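Local coordinates for protein putative peptidyl-prolyl cis-trans isomerase Cbf2 (Campylobacter jejuni, PDB 3RFW) that acts as a SurA-like chaperone and probably catalyses the cis-trans isomerisation of peptide bonds preceding proline in other proteins, at residues Y65-E68 against L69-K73; Y44-Q47 against D48-Q52; I214-D217 against E218-G222; E18-A21 against P22-R25. All coordinates share one frame; numbering follows the deposited sequence.

Contact 1: residues Y65-E68 against L69-K73; sequences YTKE and LDRAK
Glu68 and Arg71, three residues apart on helix 63-86, meet in a side-on salt bridge in which the arginine uses NE and NH2 and spends one nitrogen on each carboxylate oxygen. Arg71 NH2 reaches Glu68 OE2 at 3.0 Å with an N-H...O angle of 159°, and the oxygen lies in the guanidinium plane. Arg71 NE meets Glu68 OE1 at 3.1 Å. Both oxygens are approached on their syn side but from somewhat above the carboxylate, whose plane is turned 22° against the guanidinium. The glutamate is folded for this: with CG beside its own backbone N, a second bend at chi2 (-55°) brings the carboxylate back alongside Arg71. Lys67 runs along the same side, and its NZ forms a long salt bridge of 3.7 Å to Glu68 OE2. The close part on the next side of the helix is apolar. Leu69 CD2 lies 3.9 Å from Tyr65 CE2, the two side chains running alongside each other, and Lys73 of the second subunit packs on the buried tyrosine. The side carrying exposed Asp70 is looser and wetter: water 1 donates to Thr66 O and to Asp70 OD1, both at 2.7 Å, and so gives the carbonyl a second donor beside Asp70 N. Lys73 NZ comes only within a long 3.6 Å of Asp70 OD1. Arg71 NH1 is hydrogen-bonded to the second subunit. With two nitrogens held by Glu68, the guanidinium is fixed in rotation, and the shared negative charge of Glu68 should offset the nearness of Lys67 and Arg71.

Contact 2: residues Y44-Q47 against D48-Q52; sequences YIMQ and DLILQ
Ile45 and Leu49 run alongside each other and point the same way, with Ile45 CG2 set 3.9 Å from Leu49 CD1. The methyl reaches its neighbour because chi1 of Ile45 (-73°, to CG1) leaves CG2 anti to the backbone N, beside the carbonyl carbon. Met46 and Ile50 are angled differently: their side chains slant across one another, and Met46 CG touches the tip methyl CD1 of Ile50 at 4.0 Å. Gln47 likewise slants across Leu51. Spaced by four residues, these pairs follow one turn of helix 34-56, whose backbone bonds include Leu51 N to Gln47 O at 3.1 Å. Ile45 and Leu49 rest on Val6 of strand 2-6. Ile45 also meets Tyr251 of the second subunit, and Met46, Ile50 and Leu51 pack on Gly240, Tyr81 and Asp74 of that same subunit. Tyr44 and Gln47 face helix 13-24, Tyr44 packing on Val16 and Phe20 and Gln47 on Phe19. Polar groups are gathered near Tyr44. Water 2 donates to Tyr44 OH at 2.9 Å and to Asp48 OD1 at 2.7 Å, bridging side chains that do not bond directly. The hydroxyl of this buried tyrosine is also hydrogen-bonded to Glu15 OE2.

Contact 3: residues I214-D217 against E218-G222; sequences IKFD and EVKQG
The start of the long helix 216-246 is capped here, with Lys215 at the N-cap position and Ile214 just before it. Glu218, in the first turn, reaches back to the cap: Lys215 N donates to Glu218 OE1 at 3.0 Å in a nearly straight bond of 167°. The donor stands above the carboxylate plane, 51° out of it. Glu218 can reach because CG sits beside its backbone N (chi1 -51°) and the chain is extended beyond it, laying the carboxylate across the turn. In the same turn Glu218 N donates to Lys215 O at 2.9 Å, so the two residues hold each other through a side chain one way and the backbone the other. Ile214 adds the apolar part. Its CG2 presses on Val219 CG2 at 3.4 Å, tighter than usual for two methyls, and the side chains cross at about a right angle. On another side of the turn, Lys220 CB sits over one face of the Phe216 ring, 3.8 Å from the centroid, in a CH-pi contact. Farther out the lysine chain bends beside Asp217, and NZ forms a long salt bridge of 3.7 Å to OD1. Phe216 also meets the Tyr100 ring and packs on Val96 and Lys97 of helix 93-103, while Ile214 O accepts a hydrogen bond from Tyr100 OH. An apolar pair formed by the residue before the N-cap and the fourth residue after it is a hydrophobic staple, and the Glu218 bond to the N-cap amide is the reciprocal half of a capping box.

Contact 4: residues E18-A21 against P22-R25; sequences EFFA and PMLR
Phe20 and Met23 lie side by side and point the same way, with Met23 SD 4.2 Å from Phe20 CD1. This is a Met-aromatic contact of oblique geometry, the sulfur standing 5.3 Å from the ring centroid of Phe20. Leu24 touches the same phenylalanine nearer its root, where its CD1 meets Phe20 CB at 4.0 Å. The leucine is also tied by its backbone, since Leu24 N donates to Phe20 O at 2.9 Å. On the other side of Phe20 comes Phe19, whose CD2 stands 3.5 Å above the centre of the Phe20 ring and so places its edge on that face. The ring of Phe20 packs farther out on Leu40, Gln43 and Tyr44 of helix 34-56. The backbone around these groups is the end of helix 13-24, kinked at Pro22 and Met23, where the regular pattern of bonds to the preceding turn is interrupted. The helix then stops: Arg25 leaves it with a positive phi of 55°, in the left-handed region, and its N makes a weak bond of 3.3 Å to Ala21 O. As a proline, Pro22 has no N-H to offer Glu18 O one turn back, and its CD, 3.8 Å from Glu18 O, occupies the space where an N-H would point. That carbonyl instead accepts a hydrogen bond from Arg71 NH1 of the second subunit, so the missing helical bond leaves an acceptor that the dimer uses.

In the fold
Contacts 4, 2 and 1 follow one another along the N-terminal helices 13-24, 34-56 and 63-86, and all three touch the second subunit. Contacts 2 and 4 adjoin directly, their centres 17 Å apart: the rings of Phe19 and Tyr44 meet edge-to-face, and Tyr44 CD2 lies 3.6 Å from Phe19 CB. Contact 1 does not touch either one within the chain, its nearest atoms staying about 7 Å from contact 2 and about 13 Å from contact 4. It meets contact 4 across the dimer instead. Contact 3 stands apart, with its centre 44 Å from that of contact 1, and no other chain of the dimer touches it. Its helix 216-246 follows the four-stranded sheet of the PpiC-type isomerase domain.

Contact 1: residues Y65-E68 against L69-K73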
loop_
_atom_site.group_PDB
_atom_site.type_symbol
_atom_site.label_atom_id
_atom_site.label_comp_id
_atom_site.label_asym_id
_atom_site.label_seq_id
_atom_site.Cartn_x
_atom_site.Cartn_y
_atom_site.Cartn_z
ATOM N N TYR A 65 14.633 28.806 -9.791
ATOM C CA TYR A 65 15.615 28.609 -8.733
ATOM C C TYR A 65 15.355 29.540 -7.535
ATOM O O TYR A 65 15.297 29.089 -6.395
ATOM C CB TYR A 65 17.019 28.804 -9.273
ATOM C CG TYR A 65 18.094 28.762 -8.213
ATOM C CD1 TYR A 65 18.575 27.545 -7.737
ATOM C CD2 TYR A 65 18.621 29.941 -7.679
ATOM C CE1 TYR A 65 19.554 27.503 -6.734
ATOM C CE2 TYR A 65 19.589 29.907 -6.693
ATOM C CZ TYR A 65 20.053 28.677 -6.243
ATOM O OH TYR A 65 21.012 28.622 -5.271
ATOM N N THR A 66 15.212 30.840 -7.784
ATOM C CA THR A 66 15.258 31.807 -6.676
ATOM C C THR A 66 14.015 31.684 -5.799
ATOM O O THR A 66 14.084 31.763 -4.574
ATOM C CB THR A 66 15.319 33.256 -7.170
ATOM O OG1 THR A 66 14.241 33.485 -8.067
ATOM C CG2 THR A 66 16.640 33.591 -7.825
ATOM N N LYS A 67 12.886 31.430 -6.434
ATOM C CA LYS A 67 11.634 31.250 -5.741
ATOM C C LYS A 67 11.609 29.954 -4.914
ATOM O O LYS A 67 11.040 29.929 -3.817
ATOM C CB LYS A 67 10.506 31.257 -6.762
ATOM C CG LYS A 67 9.111 31.207 -6.192
ATOM C CD LYS A 67 8.126 31.699 -7.253
ATOM C CE LYS A 67 6.852 30.862 -7.262
ATOM N NZ LYS A 67 7.083 29.475 -7.761
ATOM N N GLU A 68 12.249 28.888 -5.394
ATOM C CA GLU A 68 12.276 27.667 -4.599
ATOM C C GLU A 68 13.322 27.720 -3.518
ATOM O O GLU A 68 13.134 27.176 -2.450
ATOM C CB GLU A 68 12.432 26.421 -5.470
ATOM C CG GLU A 68 11.194 26.177 -6.363
ATOM C CD GLU A 68 9.878 26.110 -5.572
ATOM O OE1 GLU A 68 9.800 25.299 -4.609
ATOM O OE2 GLU A 68 8.915 26.838 -5.944
ATOM N N LEU A 69 14.402 28.432 -3.774
ATOM C CA LEU A 69 15.382 28.661 -2.752
ATOM C C LEU A 69 14.815 29.541 -1.624
ATOM O O LEU A 69 15.114 29.272 -0.457
ATOM C CB LEU A 69 16.646 29.298 -3.319
ATOM C CG LEU A 69 17.720 29.655 -2.300
ATOM C CD1 LEU A 69 18.192 28.422 -1.587
ATOM C CD2 LEU A 69 18.865 30.461 -2.924
ATOM N N ASP A 70 14.035 30.579 -1.962
ATOM C CA ASP A 70 13.384 31.399 -0.911
ATOM C C ASP A 70 12.489 30.509 -0.067
ATOM O O ASP A 70 12.505 30.613 1.147
ATOM C CB ASP A 70 12.544 32.556 -1.478
ATOM C CG ASP A 70 13.393 33.718 -1.965
ATOM O OD1 ASP A 70 14.577 33.824 -1.550
ATOM O OD2 ASP A 70 12.910 34.469 -2.845
ATOM N N ARG A 71 11.732 29.625 -0.716
ATOM C CA ARG A 71 10.834 28.729 -0.019
ATOM C C ARG A 71 11.608 27.779 0.899
ATOM O O ARG A 71 11.247 27.613 2.056
ATOM C CB ARG A 71 9.990 27.935 -1.029
ATOM C CG ARG A 71 8.843 27.145 -0.406
ATOM C CD ARG A 71 8.121 26.206 -1.402
ATOM N NE ARG A 71 7.894 26.826 -2.710
ATOM C CZ ARG A 71 6.856 27.599 -3.049
ATOM N NH1 ARG A 71 5.908 27.905 -2.174
ATOM N NH2 ARG A 71 6.793 28.107 -4.278
ATOM N N ALA A 72 12.668 27.148 0.377
ATOM C CA ALA A 72 13.468 26.194 1.156
ATOM C C ALA A 72 14.096 26.892 2.355
ATOM O O ALA A 72 14.196 26.341 3.452
ATOM C CB ALA A 72 14.620 25.537 0.239
ATOM N N LYS A 73 14.610 28.079 2.133
ATOM C CA LYS A 73 15.276 28.801 3.216
ATOM C C LYS A 73 14.307 29.053 4.428
ATOM O O LYS A 73 14.623 28.693 5.570
ATOM C CB LYS A 73 15.836 30.087 2.603
ATOM C CG LYS A 73 16.210 31.218 3.532
ATOM C CD LYS A 73 17.358 32.010 2.896
ATOM C CE LYS A 73 17.050 33.501 2.796
ATOM N NZ LYS A 73 15.984 33.755 1.781
HETATM O O HOH W 1 16.178 33.256 -3.616
#

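Contact 2: residues Y44-Q47 against D48-Q52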
loop_
_atom_site.group_PDB
_atom_site.type_symbol
_atom_site.label_atom_id
_atom_site.label_comp_id
_atom_site.label_asym_id
_atom_site.label_seq_id
_atom_site.Cartn_x
_atom_site.Cartn_y
_atom_site.Cartn_z
ATOM N N TYR A 44 29.480 12.152 -7.353
ATOM C CA TYR A 44 29.583 13.467 -6.721
ATOM C C TYR A 44 30.243 14.476 -7.647
ATOM O O TYR A 44 29.748 15.611 -7.815
ATOM C CB TYR A 44 30.359 13.375 -5.392
ATOM C CG TYR A 44 30.565 14.736 -4.729
ATOM C CD1 TYR A 44 31.687 15.512 -5.024
ATOM C CD2 TYR A 44 29.566 15.303 -3.935
ATOM C CE1 TYR A 44 31.814 16.817 -4.562
ATOM C CE2 TYR A 44 29.709 16.603 -3.414
ATOM C CZ TYR A 44 30.835 17.346 -3.716
ATOM O OH TYR A 44 30.994 18.612 -3.172
ATOM N N ILE A 45 31.272 14.014 -8.363
ATOM C CA ILE A 45 31.953 14.839 -9.389
ATOM C C ILE A 45 30.989 15.219 -10.516
ATOM O O ILE A 45 30.958 16.348 -11.012
ATOM C CB ILE A 45 33.205 14.052 -9.950
ATOM C CG1 ILE A 45 34.309 14.035 -8.873
ATOM C CG2 ILE A 45 33.677 14.684 -11.247
ATOM C CD1 ILE A 45 35.415 13.012 -9.077
ATOM N N MET A 46 30.137 14.283 -10.884
ATOM C CA MET A 46 29.136 14.543 -11.921
ATOM C C MET A 46 28.136 15.599 -11.447
ATOM O O MET A 46 27.823 16.552 -12.189
ATOM C CB MET A 46 28.428 13.234 -12.314
ATOM C CG MET A 46 27.130 13.414 -13.129
ATOM S SD MET A 46 27.599 13.839 -14.815
ATOM C CE MET A 46 28.310 12.244 -15.268
ATOM N N GLN A 47 27.643 15.439 -10.220
ATOM C CA GLN A 47 26.840 16.488 -9.536
ATOM C C GLN A 47 27.589 17.827 -9.512
ATOM O O GLN A 47 27.079 18.819 -9.939
ATOM C CB GLN A 47 26.462 16.021 -8.100
ATOM C CG GLN A 47 25.653 17.030 -7.231
ATOM C CD GLN A 47 26.532 17.940 -6.337
ATOM O OE1 GLN A 47 27.758 17.766 -6.217
ATOM N NE2 GLN A 47 25.892 18.888 -5.678
ATOM N N ASP A 48 28.879 17.790 -9.260
ATOM C CA ASP A 48 29.639 19.031 -9.198
ATOM C C ASP A 48 29.753 19.748 -10.526
ATOM O O ASP A 48 29.652 20.984 -10.619
ATOM C CB ASP A 48 31.003 18.775 -8.612
ATOM C CG ASP A 48 31.746 20.061 -8.308
ATOM O OD1 ASP A 48 31.420 20.708 -7.294
ATOM O OD2 ASP A 48 32.644 20.432 -9.102
ATOM N N LEU A 49 29.807 18.953 -11.584
ATOM C CA LEU A 49 30.011 19.492 -12.910
ATOM C C LEU A 49 28.691 19.974 -13.430
ATOM O O LEU A 49 28.652 20.889 -14.212
ATOM C CB LEU A 49 30.601 18.422 -13.863
ATOM C CG LEU A 49 32.085 18.102 -13.576
ATOM C CD1 LEU A 49 32.584 16.838 -14.332
ATOM C CD2 LEU A 49 32.979 19.300 -13.907
ATOM N N ILE A 50 27.601 19.345 -13.021
ATOM C CA ILE A 50 26.293 19.842 -13.437
ATOM C C ILE A 50 26.059 21.227 -12.765
ATOM O O ILE A 50 25.559 22.159 -13.390
ATOM C CB ILE A 50 25.194 18.879 -13.033
ATOM C CG1 ILE A 50 25.172 17.667 -13.968
ATOM C CG2 ILE A 50 23.865 19.621 -13.008
ATOM C CD1 ILE A 50 24.491 16.454 -13.417
ATOM N N LEU A 51 26.492 21.372 -11.519
ATOM C CA LEU A 51 26.395 22.689 -10.819
ATOM C C LEU A 51 27.179 23.780 -11.555
ATOM O O LEU A 51 26.664 24.861 -11.797
ATOM C CB LEU A 51 26.926 22.578 -9.373
ATOM C CG LEU A 51 26.053 21.848 -8.330
ATOM C CD1 LEU A 51 26.804 21.693 -7.014
ATOM C CD2 LEU A 51 24.669 22.531 -8.077
ATOM N N GLN A 52 28.423 23.473 -11.931
ATOM C CA GLN A 52 29.247 24.401 -12.710
ATOM C C GLN A 52 28.627 24.736 -14.044
ATOM O O GLN A 52 28.632 25.882 -14.476
ATOM C CB GLN A 52 30.646 23.823 -12.922
ATOM C CG GLN A 52 31.414 23.565 -11.624
ATOM C CD GLN A 52 32.863 23.171 -11.892
ATOM O OE1 GLN A 52 33.427 22.242 -11.270
ATOM N NE2 GLN A 52 33.479 23.889 -12.807
HETATM O O HOH W 2 29.703 20.036 -5.285
#

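Contact 3: residues I214-D217 against E218-G222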
loop_
_atom_site.group_PDB
_atom_site.type_symbol
_atom_site.label_atom_id
_atom_site.label_comp_id
_atom_site.label_asym_id
_atom_site.label_seq_id
_atom_site.Cartn_x
_atom_site.Cartn_y
_atom_site.Cartn_z
ATOM N N ILE A 214 -2.752 -7.435 28.054
ATOM C CA ILE A 214 -1.459 -6.953 27.561
ATOM C C ILE A 214 -0.614 -6.338 28.665
ATOM O O ILE A 214 -1.117 -5.575 29.499
ATOM C CB ILE A 214 -1.657 -5.975 26.364
ATOM C CG1 ILE A 214 -2.473 -6.672 25.270
ATOM C CG2 ILE A 214 -0.315 -5.520 25.816
ATOM C CD1 ILE A 214 -3.081 -5.746 24.213
ATOM N N LYS A 215 0.647 -6.743 28.734
ATOM C CA LYS A 215 1.564 -6.294 29.781
ATOM C C LYS A 215 2.219 -4.950 29.444
ATOM O O LYS A 215 2.475 -4.655 28.279
ATOM C CB LYS A 215 2.671 -7.336 30.018
ATOM C CG LYS A 215 2.319 -8.442 31.048
ATOM C CD LYS A 215 3.265 -9.647 30.951
ATOM C CE LYS A 215 2.715 -10.862 31.722
ATOM N NZ LYS A 215 3.794 -11.705 32.345
ATOM N N PHE A 216 2.611 -4.221 30.490
ATOM C CA PHE A 216 3.227 -2.911 30.369
ATOM C C PHE A 216 4.434 -2.947 29.434
ATOM O O PHE A 216 4.554 -2.119 28.533
ATOM C CB PHE A 216 3.634 -2.387 31.750
ATOM C CG PHE A 216 4.317 -1.024 31.725
ATOM C CD1 PHE A 216 3.673 0.084 31.191
ATOM C CD2 PHE A 216 5.565 -0.845 32.320
ATOM C CE1 PHE A 216 4.257 1.344 31.233
ATOM C CE2 PHE A 216 6.172 0.407 32.348
ATOM C CZ PHE A 216 5.511 1.507 31.793
ATOM N N ASP A 217 5.303 -3.933 29.617
ATOM C CA ASP A 217 6.492 -4.047 28.773
ATOM C C ASP A 217 6.198 -4.195 27.278
ATOM O O ASP A 217 7.005 -3.822 26.442
ATOM C CB ASP A 217 7.415 -5.162 29.267
ATOM C CG ASP A 217 8.324 -4.697 30.397
ATOM O OD1 ASP A 217 9.544 -4.959 30.330
ATOM O OD2 ASP A 217 7.834 -3.983 31.300
ATOM N N GLU A 218 5.030 -4.718 26.952
ATOM C CA GLU A 218 4.664 -4.904 25.573
ATOM C C GLU A 218 4.309 -3.563 24.931
ATOM O O GLU A 218 4.563 -3.352 23.751
ATOM C CB GLU A 218 3.491 -5.880 25.468
ATOM C CG GLU A 218 3.701 -7.196 26.240
ATOM C CD GLU A 218 2.596 -8.239 25.966
ATOM O OE1 GLU A 218 1.994 -8.740 26.952
ATOM O OE2 GLU A 218 2.319 -8.528 24.768
ATOM N N VAL A 219 3.707 -2.662 25.700
ATOM C CA VAL A 219 3.112 -1.463 25.129
ATOM C C VAL A 219 3.821 -0.163 25.558
ATOM O O VAL A 219 3.393 0.921 25.183
ATOM C CB VAL A 219 1.623 -1.367 25.501
ATOM C CG1 VAL A 219 1.071 -0.065 25.044
ATOM C CG2 VAL A 219 0.832 -2.485 24.850
ATOM N N LYS A 220 4.851 -0.259 26.395
ATOM C CA LYS A 220 5.360 0.946 27.065
ATOM C C LYS A 220 6.018 1.943 26.115
ATOM O O LYS A 220 5.859 3.153 26.286
ATOM C CB LYS A 220 6.275 0.626 28.257
ATOM C CG LYS A 220 7.612 0.052 27.872
ATOM C CD LYS A 220 8.410 -0.426 29.085
ATOM C CE LYS A 220 9.150 -1.732 28.753
ATOM N NZ LYS A 220 10.614 -1.691 29.080
ATOM N N GLN A 221 6.711 1.440 25.096
ATOM C CA GLN A 221 7.359 2.315 24.117
ATOM C C GLN A 221 6.324 3.055 23.300
ATOM O O GLN A 221 6.384 4.272 23.190
ATOM C CB GLN A 221 8.308 1.539 23.197
ATOM C CG GLN A 221 9.781 1.577 23.632
ATOM C CD GLN A 221 10.340 2.980 23.809
ATOM O OE1 GLN A 221 9.991 3.918 23.080
ATOM N NE2 GLN A 221 11.239 3.124 24.769
ATOM N N GLY A 222 5.329 2.321 22.812
ATOM C CA GLY A 222 4.177 2.910 22.167
ATOM C C GLY A 222 3.482 3.995 22.981
ATOM O O GLY A 222 3.043 4.999 22.422
#

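Contact 4: residues E18-A21 against P22-R25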
loop_
_atom_site.group_PDB
_atom_site.type_symbol
_atom_site.label_atom_id
_atom_site.label_comp_id
_atom_site.label_asym_id
_atom_site.label_seq_id
_atom_site.Cartn_x
_atom_site.Cartn_y
_atom_site.Cartn_z
ATOM N N GLU A 18 29.709 14.110 3.280
ATOM C CA GLU A 18 28.565 14.923 3.677
ATOM C C GLU A 18 27.445 14.886 2.661
ATOM O O GLU A 18 26.255 14.905 3.031
ATOM C CB GLU A 18 28.971 16.373 3.972
ATOM C CG GLU A 18 30.054 16.477 5.045
ATOM C CD GLU A 18 30.005 17.784 5.847
ATOM O OE1 GLU A 18 29.230 17.823 6.837
ATOM O OE2 GLU A 18 30.820 18.712 5.555
ATOM N N PHE A 19 27.804 14.852 1.377
ATOM C CA PHE A 19 26.765 14.767 0.343
ATOM C C PHE A 19 25.959 13.459 0.486
ATOM O O PHE A 19 24.765 13.460 0.252
ATOM C CB PHE A 19 27.364 14.882 -1.066
ATOM C CG PHE A 19 26.341 14.865 -2.169
ATOM C CD1 PHE A 19 25.565 15.992 -2.440
ATOM C CD2 PHE A 19 26.166 13.725 -2.955
ATOM C CE1 PHE A 19 24.580 15.968 -3.418
ATOM C CE2 PHE A 19 25.273 13.730 -4.017
ATOM C CZ PHE A 19 24.444 14.845 -4.240
ATOM N N PHE A 20 26.621 12.347 0.817
ATOM C CA PHE A 20 25.933 11.050 0.810
ATOM C C PHE A 20 25.426 10.586 2.187
ATOM O O PHE A 20 24.745 9.570 2.292
ATOM C CB PHE A 20 26.799 9.956 0.174
ATOM C CG PHE A 20 26.927 10.080 -1.305
ATOM C CD1 PHE A 20 25.837 9.850 -2.127
ATOM C CD2 PHE A 20 28.113 10.492 -1.864
ATOM C CE1 PHE A 20 25.952 10.001 -3.495
ATOM C CE2 PHE A 20 28.237 10.644 -3.223
ATOM C CZ PHE A 20 27.140 10.434 -4.047
ATOM N N ALA A 21 25.799 11.304 3.240
ATOM C CA ALA A 21 25.410 10.930 4.604
ATOM C C ALA A 21 23.900 10.627 4.788
ATOM O O ALA A 21 23.551 9.622 5.376
ATOM C CB ALA A 21 25.906 11.968 5.617
ATOM N N PRO A 22 23.019 11.422 4.176
ATOM C CA PRO A 22 21.596 11.058 4.236
ATOM C C PRO A 22 21.336 9.647 3.712
ATOM O O PRO A 22 20.670 8.854 4.385
ATOM C CB PRO A 22 20.920 12.083 3.318
ATOM C CG PRO A 22 21.859 13.280 3.347
ATOM C CD PRO A 22 23.247 12.710 3.494
ATOM N N MET A 23 21.882 9.331 2.545
ATOM C CA MET A 23 21.651 8.034 1.911
ATOM C C MET A 23 22.349 6.893 2.646
ATOM O O MET A 23 21.963 5.747 2.495
ATOM C CB MET A 23 22.087 8.045 0.432
ATOM C CG MET A 23 22.244 6.642 -0.201
ATOM S SD MET A 23 23.629 6.417 -1.373
ATOM C CE MET A 23 24.159 4.739 -0.999
ATOM N N LEU A 24 23.419 7.189 3.378
ATOM C CA LEU A 24 24.204 6.126 3.992
ATOM C C LEU A 24 23.578 5.648 5.303
ATOM O O LEU A 24 23.938 4.611 5.804
ATOM C CB LEU A 24 25.659 6.562 4.208
ATOM C CG LEU A 24 26.462 6.834 2.932
ATOM C CD1 LEU A 24 27.784 7.566 3.233
ATOM C CD2 LEU A 24 26.750 5.497 2.249
ATOM N N ARG A 25 22.678 6.451 5.867
ATOM C CA ARG A 25 21.906 6.075 7.052
ATOM C C ARG A 25 22.811 5.661 8.201
ATOM O O ARG A 25 22.525 4.695 8.907
ATOM C CB ARG A 25 20.892 4.965 6.734
ATOM C CG ARG A 25 19.699 5.460 5.913
ATOM C CD ARG A 25 18.715 4.340 5.599
ATOM N NE ARG A 25 17.755 4.137 6.687
ATOM C CZ ARG A 25 17.515 2.964 7.270
ATOM N NH1 ARG A 25 18.139 1.863 6.857
ATOM N NH2 ARG A 25 16.641 2.890 8.266
#